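Side-chain contacts in silicatein alpha (Tethya aurantium, PDB 6ZQ3), which belongs to the papain family of cysteine proteases and, in its mature form, probably guides silica deposition in the spicules of the sponge: residues F29-A34 against G69-A74; I55-P60 against F75-A80; V6-K11 against V131-V136. All coordinates share one frame; numbering follows the deposited sequence.

Contact 1: F29-A34 against G69-A74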
# COMPACT_ATOMS: atom_id res chain seq x y z
N PHE A 29 -5.30 1.43 2.34
CA PHE A 29 -4.83 2.23 1.23
C PHE A 29 -3.66 1.51 0.65
O PHE A 29 -3.55 1.39 -0.54
CB PHE A 29 -4.46 3.65 1.65
CG PHE A 29 -5.65 4.58 1.77
CD1 PHE A 29 -6.35 4.69 2.96
CD2 PHE A 29 -6.06 5.33 0.70
CE1 PHE A 29 -7.42 5.53 3.08
CE2 PHE A 29 -7.15 6.17 0.80
CZ PHE A 29 -7.83 6.28 2.00
N SER A 30 -2.79 1.01 1.52
CA SER A 30 -1.63 0.25 1.08
C SER A 30 -2.00 -1.06 0.32
O SER A 30 -1.35 -1.40 -0.68
CB SER A 30 -0.79 -0.11 2.29
OG SER A 30 0.20 -1.04 1.92
N ALA A 31 -3.01 -1.78 0.81
CA ALA A 31 -3.44 -3.03 0.17
C ALA A 31 -4.07 -2.83 -1.21
O ALA A 31 -3.74 -3.57 -2.14
CB ALA A 31 -4.40 -3.78 1.08
N MET A 32 -4.95 -1.82 -1.32
CA MET A 32 -5.64 -1.46 -2.57
C MET A 32 -4.69 -0.95 -3.62
O MET A 32 -4.88 -1.22 -4.81
CB MET A 32 -6.69 -0.39 -2.29
CG MET A 32 -7.87 -0.90 -1.48
SD MET A 32 -8.74 -2.29 -2.26
CE MET A 32 -7.81 -3.72 -1.69
N GLY A 33 -3.69 -0.19 -3.18
CA GLY A 33 -2.64 0.29 -4.02
C GLY A 33 -1.89 -0.81 -4.74
O GLY A 33 -1.76 -0.76 -5.98
N ALA A 34 -1.40 -1.81 -4.01
CA ALA A 34 -0.81 -2.97 -4.68
C ALA A 34 -1.80 -3.63 -5.64
O ALA A 34 -1.48 -3.88 -6.79
CB ALA A 34 -0.24 -3.97 -3.68
N GLY A 69 -5.39 -2.15 11.20
CA GLY A 69 -5.53 -3.47 10.59
C GLY A 69 -4.31 -3.89 9.77
O GLY A 69 -3.28 -3.26 9.88
N ASN A 70 -4.43 -4.95 8.98
CA ASN A 70 -3.35 -5.49 8.15
C ASN A 70 -3.66 -5.49 6.66
O ASN A 70 -4.81 -5.51 6.25
CB ASN A 70 -3.13 -6.97 8.48
CG ASN A 70 -2.52 -7.18 9.83
OD1 ASN A 70 -2.32 -8.31 10.25
ND2 ASN A 70 -2.20 -6.09 10.51
N MET A 71 -2.61 -5.56 5.85
CA MET A 71 -2.76 -5.91 4.43
C MET A 71 -3.25 -7.36 4.26
O MET A 71 -4.19 -7.58 3.50
CB MET A 71 -1.45 -5.70 3.68
CG MET A 71 -1.04 -4.23 3.60
SD MET A 71 -0.38 -3.54 5.13
CE MET A 71 1.21 -4.37 5.20
N TYR A 72 -2.60 -8.32 4.92
CA TYR A 72 -2.99 -9.72 4.80
C TYR A 72 -4.50 -9.89 4.94
O TYR A 72 -5.18 -10.37 4.03
CB TYR A 72 -2.26 -10.57 5.84
CG TYR A 72 -2.83 -11.96 6.00
N VAL A 73 -5.01 -9.49 6.10
CA VAL A 73 -6.42 -9.59 6.41
C VAL A 73 -7.32 -8.85 5.38
O VAL A 73 -8.42 -9.28 5.13
CB VAL A 73 -6.67 -9.03 7.83
CG1 VAL A 73 -8.15 -8.98 8.13
CG2 VAL A 73 -5.91 -9.85 8.88
N ALA A 74 -6.85 -7.75 4.79
CA ALA A 74 -7.57 -7.08 3.68
C ALA A 74 -7.61 -7.94 2.40
O ALA A 74 -8.60 -7.96 1.66
CB ALA A 74 -6.96 -5.71 3.36
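Met-71 and Ala-31 carry this helix-to-helix contact, with Ala-74 and Ser-30 completing it, and they illustrate how small side chains let two helices come close. The CA atoms of Ala-31 and Met-71 stand 5.2 Å apart, the closest CA approach between the segments, with only methyls and a methionine methylene packed between the helices here. From Ala-31 a single methyl points at the second helix and meets two residues that lie about one turn apart. On one of them it finds another methyl, Ala-31 CB lying 3.9 Å from Ala-74 CB; on the other it rests beside the chain of Met-71, with Ala-31 CB 4.2 Å from Met-71 CG. The pairing of the two alanines is purely apolar, and since an alanine has no chi angle, the backbone alone sets where each methyl lies.

In the papain fold these helices, 26-43 and 71-80, belong to the helical domain, and helix 26-43 is its long central helix, running along the seam with the beta-barrel domain. Met-71 leans into that seam. The bend of its chain at chi2 (75°) sets the sulfur beside the hydroxyl of Ser-30: Ser-30 OG is 3.8 Å from Met-71 CG and 4.1 Å from Met-71 SD. These are packing distances, and the polar demand of the hydroxyl is met elsewhere, by a hydrogen bond to the carbonyl oxygen of Met-167. Ser-30 OG sits opposite its own backbone N about the CA–CB bond (chi1 170°), the rotation that takes it toward the barrel. Ala-135 and Ala-166, on two strands of that barrel, touch both Ser-30 and Met-71, while Ile-54 of helix 51-57 lies against Ala-74.

Contact 2: I55-P60 against F75-A80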
# COMPACT_ATOMS: atom_id res chain seq x y z
N ILE A 55 -12.54 -0.92 4.57
CA ILE A 55 -12.76 -0.40 5.93
C ILE A 55 -14.10 -0.88 6.48
O ILE A 55 -14.14 -1.45 7.57
CB ILE A 55 -12.65 1.14 6.00
CG1 ILE A 55 -11.18 1.54 5.93
CG2 ILE A 55 -13.25 1.67 7.30
CD1 ILE A 55 -10.93 2.89 5.30
N ASP A 56 -15.16 -0.64 5.72
CA ASP A 56 -16.48 -1.07 6.15
C ASP A 56 -16.64 -2.58 6.36
O ASP A 56 -17.36 -2.98 7.29
CB ASP A 56 -17.55 -0.59 5.17
CG ASP A 56 -17.62 0.89 5.08
OD1 ASP A 56 -17.08 1.56 6.00
OD2 ASP A 56 -18.21 1.40 4.10
N CYS A 57 -16.01 -3.41 5.53
CA CYS A 57 -16.45 -4.83 5.43
C CYS A 57 -15.48 -5.89 5.93
O CYS A 57 -15.83 -7.06 5.98
CB CYS A 57 -16.84 -5.18 3.99
SG CYS A 57 -17.83 -3.91 3.16
N SER A 58 -14.26 -5.50 6.29
CA SER A 58 -13.28 -6.49 6.71
C SER A 58 -13.16 -6.64 8.23
O SER A 58 -12.20 -7.23 8.70
CB SER A 58 -11.91 -6.18 6.09
OG SER A 58 -11.27 -5.11 6.74
N VAL A 59 -14.12 -6.12 9.00
CA VAL A 59 -14.06 -6.27 10.48
C VAL A 59 -14.08 -7.73 10.91
O VAL A 59 -13.34 -8.10 11.83
CB VAL A 59 -15.17 -5.46 11.21
CG1 VAL A 59 -15.24 -5.83 12.68
CG2 VAL A 59 -14.87 -3.98 11.09
N PRO A 60 -14.90 -8.57 10.25
CA PRO A 60 -14.94 -9.99 10.58
C PRO A 60 -13.73 -10.79 10.13
O PRO A 60 -13.58 -11.94 10.57
CB PRO A 60 -16.19 -10.49 9.87
CG PRO A 60 -17.01 -9.27 9.61
CD PRO A 60 -15.99 -8.22 9.32
N PHE A 75 -6.52 -8.64 2.14
CA PHE A 75 -6.47 -9.53 0.98
C PHE A 75 -7.41 -10.74 1.13
O PHE A 75 -8.06 -11.14 0.15
CB PHE A 75 -5.04 -9.98 0.76
CG PHE A 75 -4.11 -8.90 0.28
CD1 PHE A 75 -4.52 -7.95 -0.63
CD2 PHE A 75 -2.79 -8.89 0.69
CE1 PHE A 75 -3.65 -6.98 -1.09
CE2 PHE A 75 -1.91 -7.93 0.22
CZ PHE A 75 -2.34 -6.97 -0.67
N LEU A 76 -7.46 -11.32 2.34
CA LEU A 76 -8.39 -12.42 2.70
C LEU A 76 -9.85 -12.02 2.46
O LEU A 76 -10.61 -12.73 1.80
CB LEU A 76 -8.18 -12.76 4.18
CG LEU A 76 -8.41 -14.16 4.75
CD1 LEU A 76 -7.88 -15.25 3.82
CD2 LEU A 76 -7.73 -14.24 6.12
N TYR A 77 -10.24 -10.85 2.98
CA TYR A 77 -11.53 -10.28 2.65
C TYR A 77 -11.76 -10.24 1.13
O TYR A 77 -12.74 -10.76 0.64
CB TYR A 77 -11.67 -8.87 3.23
CG TYR A 77 -12.91 -8.20 2.68
CD1 TYR A 77 -14.16 -8.49 3.19
CD2 TYR A 77 -12.83 -7.32 1.61
CE1 TYR A 77 -15.29 -7.90 2.67
CE2 TYR A 77 -13.96 -6.73 1.09
CZ TYR A 77 -15.19 -7.03 1.62
OH TYR A 77 -16.31 -6.43 1.11
N VAL A 78 -10.85 -9.63 0.37
CA VAL A 78 -11.04 -9.62 -1.08
C VAL A 78 -11.24 -11.03 -1.65
O VAL A 78 -12.13 -11.21 -2.48
CB VAL A 78 -9.91 -8.93 -1.84
CG1 VAL A 78 -10.18 -8.95 -3.33
CG2 VAL A 78 -9.76 -7.47 -1.37
N VAL A 79 -10.43 -12.00 -1.21
CA VAL A 79 -10.48 -13.38 -1.76
C VAL A 79 -11.81 -14.07 -1.37
O VAL A 79 -12.53 -14.59 -2.23
CB VAL A 79 -9.29 -14.27 -1.26
CG1 VAL A 79 -9.43 -15.72 -1.74
CG2 VAL A 79 -7.93 -13.71 -1.67
N ALA A 80 -12.12 -14.05 -0.07
CA ALA A 80 -13.35 -14.61 0.49
C ALA A 80 -14.60 -13.93 -0.07
O ALA A 80 -15.60 -14.59 -0.32
CB ALA A 80 -13.35 -14.50 2.03
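Ser-58 OG is gripped twice, by the carbonyl oxygen of Ile-54 and by the amide ND2 of Asn-63, while the CB that bears it packs on Tyr-77. With chi1 at 76° the hydroxyl sits between its own backbone N and carbonyl carbon, turned back to the last turn of helix 51-57, just where Ser-58 leaves helical geometry. The methylene meets the root of the tyrosine, Ser-58 CB being 3.9 Å from Tyr-77 CB.

Tyr-77 provides the whole of the other side. With CG anti to the backbone N (chi1 170°), the ring reaches out from its helix and runs alongside Cys-57, so that successive ring atoms meet different parts of the cysteine. Nearer the root, Tyr-77 CD1 is 3.6 Å from Cys-57 O; farther out, Cys-57 CB approaches obliquely, 3.4 Å from Tyr-77 CE1 and 3.2 Å from Tyr-77 OH, a snug fit. The sulfur, committed to the disulfide with Cys-99, makes a slanting sulfur-aromatic contact, Cys-57 SG lying 5.4 Å from the Tyr-77 ring centroid and 55° off its normal. The phenol oxygen also has a weak hydrogen bond with Asn-53 ND2. Were Tyr-77 an alanine, Cys-57 CB and the disulfide would probably lose their aromatic neighbour, and Asn-53 its weak partner.

The contact thus joins the C-terminal end of helix 51-57 to helix 71-80 within the helical domain; Ile-55 reaches Tyr-27 of helix 26-43, and Phe-75 packs on Ala-31 of that same helix and on strand 214-217.

Contact 3: V6-K11 against V131-V136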
# COMPACT_ATOMS: atom_id res chain seq x y z
N VAL A 6 13.09 1.62 -11.35
CA VAL A 6 11.74 1.53 -11.90
C VAL A 6 10.86 2.58 -11.25
O VAL A 6 11.15 3.05 -10.16
CB VAL A 6 11.06 0.15 -11.69
CG1 VAL A 6 10.18 -0.20 -12.89
CG2 VAL A 6 12.07 -0.95 -11.48
N ASP A 7 9.80 2.95 -11.94
CA ASP A 7 8.66 3.62 -11.35
C ASP A 7 7.47 3.13 -12.15
O ASP A 7 7.44 3.29 -13.38
CB ASP A 7 8.84 5.12 -11.48
CG ASP A 7 7.62 5.90 -11.03
OD1 ASP A 7 6.53 5.32 -10.87
OD2 ASP A 7 7.75 7.12 -10.86
N TRP A 8 6.49 2.54 -11.47
CA TRP A 8 5.40 1.84 -12.17
C TRP A 8 4.38 2.78 -12.82
O TRP A 8 3.48 2.31 -13.54
CB TRP A 8 4.71 0.85 -11.25
CG TRP A 8 5.47 -0.41 -11.14
CD1 TRP A 8 6.14 -0.88 -10.06
CD2 TRP A 8 5.68 -1.36 -12.19
NE1 TRP A 8 6.75 -2.07 -10.36
CE2 TRP A 8 6.48 -2.38 -11.67
CE3 TRP A 8 5.26 -1.44 -13.52
CZ2 TRP A 8 6.87 -3.47 -12.42
CZ3 TRP A 8 5.64 -2.53 -14.27
CH2 TRP A 8 6.44 -3.54 -13.72
N ARG A 9 4.52 4.09 -12.61
CA ARG A 9 3.78 5.04 -13.44
C ARG A 9 4.24 4.96 -14.89
O ARG A 9 3.52 5.38 -15.80
CB ARG A 9 3.95 6.45 -12.95
CG ARG A 9 3.20 6.70 -11.67
CD ARG A 9 3.50 8.10 -11.17
NE ARG A 9 4.92 8.26 -10.86
CZ ARG A 9 5.44 9.32 -10.24
NH1 ARG A 9 4.65 10.33 -9.87
NH2 ARG A 9 6.74 9.35 -9.99
N THR A 10 5.43 4.44 -15.12
CA THR A 10 5.92 4.20 -16.47
C THR A 10 5.05 3.20 -17.23
O THR A 10 4.98 3.25 -18.46
CB THR A 10 7.36 3.70 -16.40
OG1 THR A 10 8.18 4.79 -15.95
CG2 THR A 10 7.84 3.31 -17.73
N LYS A 11 4.39 2.30 -16.50
CA LYS A 11 3.49 1.32 -17.07
C LYS A 11 2.01 1.64 -16.81
O LYS A 11 1.14 0.79 -17.02
CB LYS A 11 3.86 -0.06 -16.53
CG LYS A 11 4.53 -0.94 -17.57
CD LYS A 11 3.51 -1.40 -18.60
CE LYS A 11 4.00 -2.58 -19.42
NZ LYS A 11 2.82 -3.30 -20.00
N VAL A 131 7.20 -8.01 -10.67
CA VAL A 131 5.76 -8.25 -10.47
C VAL A 131 4.93 -6.95 -10.47
O VAL A 131 3.93 -6.83 -11.20
CB VAL A 131 5.49 -9.04 -9.17
CG1 VAL A 131 4.05 -9.51 -9.14
CG2 VAL A 131 6.44 -10.24 -9.03
N GLY A 132 5.34 -5.98 -9.65
CA GLY A 132 4.54 -4.78 -9.49
C GLY A 132 4.67 -4.10 -8.13
O GLY A 132 5.53 -4.47 -7.29
N PRO A 133 3.82 -3.08 -7.90
CA PRO A 133 3.81 -2.36 -6.64
C PRO A 133 3.53 -3.29 -5.47
O PRO A 133 2.62 -4.12 -5.56
CB PRO A 133 2.67 -1.36 -6.83
CG PRO A 133 2.57 -1.16 -8.30
CD PRO A 133 2.95 -2.47 -8.92
N VAL A 134 4.31 -3.15 -4.40
CA VAL A 134 4.28 -4.04 -3.24
C VAL A 134 3.85 -3.27 -2.00
O VAL A 134 4.36 -2.20 -1.71
CB VAL A 134 5.66 -4.66 -3.01
CG1 VAL A 134 5.69 -5.58 -1.79
CG2 VAL A 134 6.06 -5.43 -4.24
N ALA A 135 2.91 -3.84 -1.27
CA ALA A 135 2.43 -3.25 -0.06
C ALA A 135 3.46 -3.55 1.01
O ALA A 135 3.93 -4.68 1.14
CB ALA A 135 1.08 -3.82 0.30
N VAL A 136 3.86 -2.50 1.73
CA VAL A 136 4.75 -2.61 2.89
C VAL A 136 4.19 -1.88 4.12
O VAL A 136 3.25 -1.09 4.03
CB VAL A 136 6.14 -2.03 2.58
CG1 VAL A 136 6.76 -2.69 1.36
CG2 VAL A 136 6.06 -0.50 2.42
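The indole of Trp-8 has Pro-133 CD over one face, displaced toward the rim, while Lys-11 CB lies in the ring plane at an edge. Gly-132 CA sits 3.4 Å above the plane, also displaced toward the rim, and packs 3.6 Å from Trp-8 NE1. Pro-133 CD makes a CH-pi contact with the five-membered ring of Trp-8, 4.0 Å from its centroid and only 20° off the normal; the two side chains cross at about a right angle. Gly-132 has a backbone conformation (phi 150°) that itself calls for glycine, since a CB would be jammed against the preceding carbonyl oxygen and would clash with Pro-133 CD. Trp-8 NE1 hydrogen-bonds to Val-128 O, which helps to set how the ring is turned.

Next to Trp-8 in the chain, Asp-7 and Arg-9 pair with each other. Asp-7 OD1 accepts from Arg-9 N at 2.9 Å, an Asx turn, and the same carboxylate holds the arginine side chain in a salt bridge: Arg-9 NH2 reaches the syn lone pair of Asp-7 OD2 at 2.6 Å, and that oxygen lies in the plane of the Arg-9 guanidinium.

Trp-8 therefore lies over the turn between helix 121-130 and strand 134-138, and also touches Leu-41 of helix 26-43. Strands 6-7 and 134-138 each pair antiparallel with strand 165-173 in the barrel domain of the papain fold.

How the contacts relate
From the N terminus the chain enters contact 3 first, at 6-11, and does not close that loop until 131-136, so contacts 1 and 2 are both nested within it. Inside, the segments alternate: 29-34, then 55-60, then 69-74, which closes contact 1, and directly after it 75-80, which closes contact 2. The two loops thus cross, sharing helix 71-80, and touch where Met-32 CE comes 4.2 Å from Val-78 CG2. Together they tie three helices of the helical domain. Contact 3 joins the turn after strand 6-7 to the start of strand 134-138 and meets contact 1 at the domain seam; contact 2 does not touch it, their centres being about 23 Å apart.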